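Local coordinates for putative glycoside hydrolase (Bacteroides ovatus, PDB 4ONZ), which is of undefined function but probably belongs to a family of glycoside hydrolases and their relatives built on a five-bladed beta-propeller, at residues D121-M126 with F323-V328; A283-L288 with K302-P307. All blocks are in the same frame, centred on the assembly; numbering follows the deposited sequence.

Contact 1. Residues D121-M126 with F323-V328; sequences DPRVAM and FIEGLV
The carboxylate of Glu325 lies nearly flat over one face of the Arg123 guanidinium, the two planes only 11° apart. Glu325 CG, anti to its backbone N (chi1 -168°), sits above the centre of that face, 3.8 Å from Arg123 CZ, and the extended chain carries Glu325 CD to 3.7 Å from Arg123 NH1. The Arg123 NH1 to Glu325 OE2 pair, 3.6 Å, is a salt bridge of charges alone: the oxygen stands well out of the guanidinium plane, no N-H points at it, and its modelled place is less sure. Glu325 OE1 is buried without a partner in the model. Phe323 turns its ring almost perpendicular to the guanidinium (87°), bringing CE2 to 3.4 Å from Arg123 NH2. Between the backbones, a water accepts from Val124 N and donates to Glu325 O. The guanidinium is fixed by Gly249 O at NE and Cys248 O at NH2, while Asp121 pairs with Arg68 beside a bound unknown ligand, consistent with a central pocket. Strands 118-126 and 322-330, the innermost of two different propeller blades, run nearly parallel beside the central axis, with strand 50-59 touching both and strand 245-255 packing against Phe323 and Ile324.

Contact 2. Residues A283-L288 with K302-P307; sequences AGQLLL and KPFFAP
A classic beta bulge, in which Phe304 and Phe305 lie opposite the single residue Ala283, joins the 302-307 loop to strand 281-288 of a propeller blade. Ala283 N donates to Phe305 O at 2.9 Å in an almost straight bond (178°), while the bond from Phe304 N to Ala283 O, also 2.9 Å, is more bent at the hydrogen (140°). The two neighbouring phenylalanines then part company. Phe304 takes the crowded position, with CG between its backbone N and carbonyl carbon (chi1 76°), and this folds its ring back over the strand. Phe304 CE1 comes within 3.6 Å of Ala283 CB, and Gly284 O lies at the ring edge, 3.5 Å from that same CE1. Phe305 CB backs one face of the Phe304 ring toward its rim. Phe305 CG is anti to the backbone N, which sends that ring away from Ala283 to an edge-to-face meeting with Tyr338. Gln285 covers the opposite face of the Phe304 ring: its extended chain crosses the phenyl group at about a right angle and stands the amide steeply on it. Gln285 NE2 is hydrogen-bonded to Ile15 O, which fixes the amide in its place above the ring. The same nitrogen rests over the ring centre, with Gln285 NE2 3.6 Å from Phe304 CD1.

Contact 1 belongs to the middle of the propeller and joins two blades; contact 2 joins a blade strand to the loop that leaves the same blade. The centre of contact 1 is about 4 Å from the centre of the chain, that of contact 2 about 14 Å. All touching residues of contact 1 are buried, whereas Pro303 and Phe304, two of the six in contact 2, are partly exposed. The chemistry differs: stacked charged groups and a bridging water in contact 1; two backbone hydrogen bonds, an amide over a ring and small apolar contacts in contact 2. Ile324 connects them, its CG1 lying 3.5 Å from Ala283 CB and its CD1 packing on the Phe305 ring.

Contact 1. Residues D121-M126 with F323-V328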
ATOM      1  N   ASP A 121       6.579   2.318  -2.689  1.00 16.19           N
ATOM      2  CA  ASP A 121       5.262   1.803  -2.355  1.00 15.40           C
ATOM      3  C   ASP A 121       5.043   1.373  -0.901  1.00 13.86           C
ATOM      4  O   ASP A 121       4.892   0.190  -0.617  1.00 13.71           O
ATOM      5  CB  ASP A 121       4.972   0.614  -3.268  1.00 14.94           C
ATOM      6  CG  ASP A 121       5.009   0.966  -4.757  1.00 16.66           C
ATOM      7  OD1 ASP A 121       5.210   2.129  -5.117  1.00 16.59           O
ATOM      8  OD2 ASP A 121       4.822   0.042  -5.578  1.00 16.02           O
ATOM      9  N   PRO A 122       5.001   2.336   0.015  1.00 14.03           N
ATOM     10  CA  PRO A 122       4.788   2.003   1.406  1.00 14.80           C
ATOM     11  C   PRO A 122       3.336   1.680   1.764  1.00 15.44           C
ATOM     12  O   PRO A 122       2.397   2.175   1.134  1.00 16.66           O
ATOM     13  CB  PRO A 122       5.189   3.294   2.126  1.00 15.26           C
ATOM     14  CG  PRO A 122       4.848   4.366   1.151  1.00 14.65           C
ATOM     15  CD  PRO A 122       5.219   3.781  -0.181  1.00 14.40           C
ATOM     16  N   ARG A 123       3.177   0.842   2.774  1.00 15.02           N
ATOM     17  CA  ARG A 123       1.888   0.582   3.394  1.00 15.07           C
ATOM     18  C   ARG A 123       2.186   0.663   4.874  1.00 16.07           C
ATOM     19  O   ARG A 123       3.162   0.072   5.338  1.00 16.06           O
ATOM     20  CB  ARG A 123       1.333  -0.777   2.999  1.00 14.84           C
ATOM     21  CG  ARG A 123       0.881  -0.805   1.548  1.00 14.96           C
ATOM     22  CD  ARG A 123       0.810  -2.205   0.990  1.00 15.82           C
ATOM     23  NE  ARG A 123       0.315  -2.187  -0.388  1.00 15.79           N
ATOM     24  CZ  ARG A 123       1.036  -1.839  -1.458  1.00 16.10           C
ATOM     25  NH1 ARG A 123       2.312  -1.490  -1.351  1.00 16.85           N
ATOM     26  NH2 ARG A 123       0.475  -1.865  -2.667  1.00 15.78           N
ATOM     27  N   VAL A 124       1.373   1.410   5.605  1.00 16.15           N
ATOM     28  CA  VAL A 124       1.609   1.629   7.025  1.00 15.99           C
ATOM     29  C   VAL A 124       0.426   1.276   7.921  1.00 16.54           C
ATOM     30  O   VAL A 124      -0.723   1.571   7.609  1.00 17.07           O
ATOM     31  CB  VAL A 124       2.014   3.099   7.272  1.00 16.36           C
ATOM     32  CG1 VAL A 124       2.116   3.406   8.771  1.00 17.10           C
ATOM     33  CG2 VAL A 124       3.329   3.395   6.573  1.00 16.55           C
ATOM     34  N   ALA A 125       0.735   0.624   9.033  1.00 15.93           N
ATOM     35  CA  ALA A 125      -0.232   0.299  10.055  1.00 17.46           C
ATOM     36  C   ALA A 125       0.417   0.580  11.422  1.00 17.84           C
ATOM     37  O   ALA A 125       1.651   0.660  11.535  1.00 17.28           O
ATOM     38  CB  ALA A 125      -0.674  -1.140   9.943  1.00 16.56           C
HETATM   39  N   MSE A 126      -0.416   0.731  12.444  1.00 18.91           N
HETATM   40  CA  MSE A 126       0.048   1.087  13.788  1.00 20.20           C
HETATM   41  C   MSE A 126      -0.402   0.116  14.856  1.00 20.38           C
HETATM   42  O   MSE A 126      -1.569  -0.265  14.890  1.00 20.54           O
HETATM   43  CB  MSE A 126      -0.558   2.472  14.047  1.00 22.03           C
HETATM   44  CG  MSE A 126       0.016   3.141  15.296  1.00 21.90           C
HETATM   45 SE   MSE A 126      -1.252   4.466  16.031  0.75 22.36          SE
HETATM   46  CE  MSE A 126      -2.694   3.307  16.683  1.00 24.99           C
ATOM     47  N   PHE A 323      -4.269   3.360  -8.207  1.00 16.34           N
ATOM     48  CA  PHE A 323      -3.607   2.342  -7.379  1.00 16.10           C
ATOM     49  C   PHE A 323      -3.816   2.694  -5.916  1.00 16.41           C
ATOM     50  O   PHE A 323      -3.232   3.660  -5.410  1.00 15.39           O
ATOM     51  CB  PHE A 323      -2.126   2.270  -7.728  1.00 16.43           C
ATOM     52  CG  PHE A 323      -1.425   1.071  -7.153  1.00 16.31           C
ATOM     53  CD1 PHE A 323      -1.469  -0.148  -7.808  1.00 17.86           C
ATOM     54  CD2 PHE A 323      -0.700   1.166  -5.981  1.00 16.06           C
ATOM     55  CE1 PHE A 323      -0.816  -1.258  -7.297  1.00 16.65           C
ATOM     56  CE2 PHE A 323      -0.043   0.067  -5.471  1.00 17.64           C
ATOM     57  CZ  PHE A 323      -0.099  -1.146  -6.129  1.00 16.78           C
ATOM     58  N   ILE A 324      -4.668   1.909  -5.260  1.00 16.29           N
ATOM     59  CA  ILE A 324      -5.104   2.157  -3.880  1.00 17.69           C
ATOM     60  C   ILE A 324      -4.096   1.629  -2.890  1.00 16.43           C
ATOM     61  O   ILE A 324      -3.731   0.456  -2.951  1.00 15.09           O
ATOM     62  CB  ILE A 324      -6.455   1.481  -3.578  1.00 20.12           C
ATOM     63  CG1 ILE A 324      -7.481   1.741  -4.686  1.00 24.13           C
ATOM     64  CG2 ILE A 324      -6.998   1.928  -2.228  1.00 22.20           C
ATOM     65  CD1 ILE A 324      -7.707   3.187  -5.039  1.00 25.55           C
ATOM     66  N   GLU A 325      -3.657   2.474  -1.959  1.00 15.24           N
ATOM     67  CA  GLU A 325      -2.594   2.041  -1.050  1.00 15.35           C
ATOM     68  C   GLU A 325      -2.685   2.543   0.395  1.00 16.30           C
ATOM     69  O   GLU A 325      -1.973   2.028   1.273  1.00 15.76           O
ATOM     70  CB  GLU A 325      -1.261   2.420  -1.705  1.00 15.52           C
ATOM     71  CG  GLU A 325       0.009   1.833  -1.090  1.00 15.19           C
ATOM     72  CD  GLU A 325       1.216   2.032  -1.994  1.00 16.22           C
ATOM     73  OE1 GLU A 325       1.026   2.126  -3.235  1.00 16.49           O
ATOM     74  OE2 GLU A 325       2.361   2.098  -1.477  1.00 15.78           O
ATOM     75  N   GLY A 326      -3.554   3.524   0.643  1.00 15.53           N
ATOM     76  CA  GLY A 326      -3.759   4.051   1.985  1.00 16.77           C
ATOM     77  C   GLY A 326      -5.219   4.061   2.372  1.00 16.57           C
ATOM     78  O   GLY A 326      -6.078   4.351   1.551  1.00 17.89           O
ATOM     79  N   LEU A 327      -5.494   3.735   3.630  1.00 18.09           N
ATOM     80  CA  LEU A 327      -6.843   3.711   4.152  1.00 20.78           C
ATOM     81  C   LEU A 327      -6.822   4.145   5.608  1.00 20.95           C
ATOM     82  O   LEU A 327      -6.182   3.500   6.453  1.00 20.43           O
ATOM     83  CB  LEU A 327      -7.439   2.307   4.039  1.00 20.66           C
ATOM     84  CG  LEU A 327      -8.864   2.150   4.556  1.00 21.68           C
ATOM     85  CD1 LEU A 327      -9.847   3.004   3.749  1.00 23.31           C
ATOM     86  CD2 LEU A 327      -9.263   0.679   4.515  1.00 22.75           C
ATOM     87  N   VAL A 328      -7.528   5.231   5.915  1.00 20.87           N
ATOM     88  CA  VAL A 328      -7.566   5.730   7.292  1.00 21.82           C
ATOM     89  C   VAL A 328      -8.986   6.036   7.740  1.00 21.80           C
ATOM     90  O   VAL A 328      -9.829   6.445   6.939  1.00 23.14           O
ATOM     91  CB  VAL A 328      -6.689   6.986   7.487  1.00 24.21           C
ATOM     92  CG1 VAL A 328      -5.221   6.661   7.253  1.00 22.95           C
ATOM     93  CG2 VAL A 328      -7.115   8.119   6.578  1.00 24.89           C
TER
HETATM   94  O   HOH W   1      -0.977   2.435   3.964  1.00 14.62           O

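Contact 2. Residues A283-L288 with K302-P307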
ATOM      1  N   ALA A 283      -9.461  -1.118  -8.679  1.00 18.02           N
ATOM      2  CA  ALA A 283      -9.470  -1.704  -7.345  1.00 17.14           C
ATOM      3  C   ALA A 283     -10.642  -2.651  -7.081  1.00 17.95           C
ATOM      4  O   ALA A 283     -11.784  -2.352  -7.406  1.00 19.27           O
ATOM      5  CB  ALA A 283      -9.474  -0.591  -6.313  1.00 17.85           C
ATOM      6  N   GLY A 284     -10.336  -3.793  -6.477  1.00 17.25           N
ATOM      7  CA  GLY A 284     -11.336  -4.774  -6.090  1.00 18.05           C
ATOM      8  C   GLY A 284     -11.291  -5.019  -4.603  1.00 18.09           C
ATOM      9  O   GLY A 284     -10.514  -4.390  -3.883  1.00 18.49           O
ATOM     10  N   GLN A 285     -12.146  -5.921  -4.139  1.00 19.45           N
ATOM     11  CA  GLN A 285     -12.184  -6.301  -2.727  1.00 19.52           C
ATOM     12  C   GLN A 285     -12.362  -7.799  -2.589  1.00 19.80           C
ATOM     13  O   GLN A 285     -13.072  -8.427  -3.373  1.00 20.63           O
ATOM     14  CB  GLN A 285     -13.290  -5.584  -1.959  1.00 21.13           C
ATOM     15  CG  GLN A 285     -13.058  -4.106  -1.793  1.00 20.72           C
ATOM     16  CD  GLN A 285     -14.141  -3.410  -0.986  1.00 22.29           C
ATOM     17  OE1 GLN A 285     -14.776  -4.003  -0.104  1.00 20.85           O
ATOM     18  NE2 GLN A 285     -14.334  -2.132  -1.267  1.00 21.51           N
ATOM     19  N   LEU A 286     -11.704  -8.351  -1.579  1.00 20.20           N
ATOM     20  CA  LEU A 286     -11.747  -9.760  -1.269  1.00 21.36           C
ATOM     21  C   LEU A 286     -12.248  -9.867   0.171  1.00 22.66           C
ATOM     22  O   LEU A 286     -11.742  -9.169   1.053  1.00 23.16           O
ATOM     23  CB  LEU A 286     -10.335 -10.338  -1.404  1.00 22.22           C
ATOM     24  CG  LEU A 286     -10.125 -11.846  -1.344  1.00 25.41           C
ATOM     25  CD1 LEU A 286     -10.902 -12.538  -2.460  1.00 25.83           C
ATOM     26  CD2 LEU A 286      -8.645 -12.193  -1.436  1.00 25.02           C
ATOM     27  N   LEU A 287     -13.268 -10.694   0.390  1.00 23.47           N
ATOM     28  CA  LEU A 287     -13.808 -10.948   1.717  1.00 24.19           C
ATOM     29  C   LEU A 287     -13.306 -12.310   2.149  1.00 24.93           C
ATOM     30  O   LEU A 287     -13.572 -13.318   1.481  1.00 27.15           O
ATOM     31  CB  LEU A 287     -15.341 -10.960   1.715  1.00 25.45           C
ATOM     32  CG  LEU A 287     -15.973 -11.174   3.103  1.00 26.09           C
ATOM     33  CD1 LEU A 287     -15.713  -9.974   4.004  1.00 26.95           C
ATOM     34  CD2 LEU A 287     -17.463 -11.449   3.010  1.00 26.33           C
ATOM     35  N   LEU A 288     -12.587 -12.347   3.264  1.00 25.61           N
ATOM     36  CA  LEU A 288     -12.066 -13.599   3.780  1.00 25.15           C
ATOM     37  C   LEU A 288     -12.671 -13.900   5.132  1.00 26.23           C
ATOM     38  O   LEU A 288     -13.143 -13.002   5.821  1.00 24.42           O
ATOM     39  CB  LEU A 288     -10.545 -13.564   3.870  1.00 26.10           C
ATOM     40  CG  LEU A 288      -9.913 -13.167   2.534  1.00 26.20           C
ATOM     41  CD1 LEU A 288      -9.534 -11.691   2.559  1.00 25.89           C
ATOM     42  CD2 LEU A 288      -8.685 -13.994   2.222  1.00 27.11           C
ATOM     43  N   LYS A 302     -16.442  -7.011 -10.538  1.00 23.71           N
ATOM     44  CA  LYS A 302     -16.139  -5.726 -11.146  1.00 25.18           C
ATOM     45  C   LYS A 302     -15.451  -4.857 -10.114  1.00 23.22           C
ATOM     46  O   LYS A 302     -15.733  -4.979  -8.914  1.00 22.28           O
ATOM     47  CB  LYS A 302     -17.438  -5.036 -11.584  1.00 27.36           C
ATOM     48  CG  LYS A 302     -18.231  -5.774 -12.655  1.00 30.02           C
ATOM     49  CD  LYS A 302     -17.505  -5.780 -13.985  1.00 31.84           C
ATOM     50  CE  LYS A 302     -18.351  -6.401 -15.091  1.00 35.44           C
ATOM     51  NZ  LYS A 302     -17.701  -6.220 -16.423  1.00 34.94           N
ATOM     52  N   PRO A 303     -14.565  -3.956 -10.564  1.00 22.00           N
ATOM     53  CA  PRO A 303     -13.888  -3.118  -9.588  1.00 20.05           C
ATOM     54  C   PRO A 303     -14.852  -2.143  -8.908  1.00 20.94           C
ATOM     55  O   PRO A 303     -15.864  -1.763  -9.495  1.00 20.25           O
ATOM     56  CB  PRO A 303     -12.823  -2.386 -10.423  1.00 20.98           C
ATOM     57  CG  PRO A 303     -13.321  -2.405 -11.824  1.00 21.35           C
ATOM     58  CD  PRO A 303     -14.247  -3.583 -11.956  1.00 21.56           C
ATOM     59  N   PHE A 304     -14.577  -1.800  -7.654  1.00 20.01           N
ATOM     60  CA  PHE A 304     -15.421  -0.850  -6.932  1.00 21.45           C
ATOM     61  C   PHE A 304     -14.903   0.571  -7.152  1.00 23.54           C
ATOM     62  O   PHE A 304     -15.591   1.543  -6.857  1.00 25.68           O
ATOM     63  CB  PHE A 304     -15.474  -1.181  -5.437  1.00 21.14           C
ATOM     64  CG  PHE A 304     -14.238  -0.785  -4.670  1.00 18.64           C
ATOM     65  CD1 PHE A 304     -13.146  -1.629  -4.592  1.00 18.69           C
ATOM     66  CD2 PHE A 304     -14.185   0.427  -4.001  1.00 18.58           C
ATOM     67  CE1 PHE A 304     -12.019  -1.262  -3.875  1.00 18.68           C
ATOM     68  CE2 PHE A 304     -13.059   0.803  -3.297  1.00 19.78           C
ATOM     69  CZ  PHE A 304     -11.979  -0.043  -3.223  1.00 18.30           C
ATOM     70  N   PHE A 305     -13.682   0.692  -7.661  1.00 21.38           N
ATOM     71  CA  PHE A 305     -13.082   2.005  -7.890  1.00 23.01           C
ATOM     72  C   PHE A 305     -12.209   1.918  -9.139  1.00 21.62           C
ATOM     73  O   PHE A 305     -11.323   1.075  -9.217  1.00 20.13           O
ATOM     74  CB  PHE A 305     -12.270   2.427  -6.659  1.00 21.96           C
ATOM     75  CG  PHE A 305     -12.009   3.906  -6.582  1.00 21.30           C
ATOM     76  CD1 PHE A 305     -12.967   4.764  -6.046  1.00 22.67           C
ATOM     77  CD2 PHE A 305     -10.821   4.440  -7.032  1.00 20.73           C
ATOM     78  CE1 PHE A 305     -12.744   6.134  -5.972  1.00 22.22           C
ATOM     79  CE2 PHE A 305     -10.584   5.810  -6.962  1.00 21.26           C
ATOM     80  CZ  PHE A 305     -11.548   6.656  -6.432  1.00 22.93           C
ATOM     81  N   ALA A 306     -12.489   2.763 -10.127  1.00 21.84           N
ATOM     82  CA  ALA A 306     -11.775   2.721 -11.403  1.00 21.64           C
ATOM     83  C   ALA A 306     -11.490   4.128 -11.926  1.00 21.20           C
ATOM     84  O   ALA A 306     -12.048   5.093 -11.423  1.00 22.07           O
ATOM     85  CB  ALA A 306     -12.590   1.932 -12.406  1.00 24.17           C
ATOM     86  N   PRO A 307     -10.591   4.257 -12.920  1.00 22.55           N
ATOM     87  CA  PRO A 307     -10.313   5.593 -13.446  1.00 25.98           C
ATOM     88  C   PRO A 307     -11.556   6.198 -14.097  1.00 27.97           C
ATOM     89  O   PRO A 307     -12.193   5.548 -14.920  1.00 27.84           O
ATOM     90  CB  PRO A 307      -9.213   5.353 -14.487  1.00 25.82           C
ATOM     91  CG  PRO A 307      -8.663   4.015 -14.174  1.00 25.31           C
ATOM     92  CD  PRO A 307      -9.780   3.226 -13.584  1.00 23.70           C
TER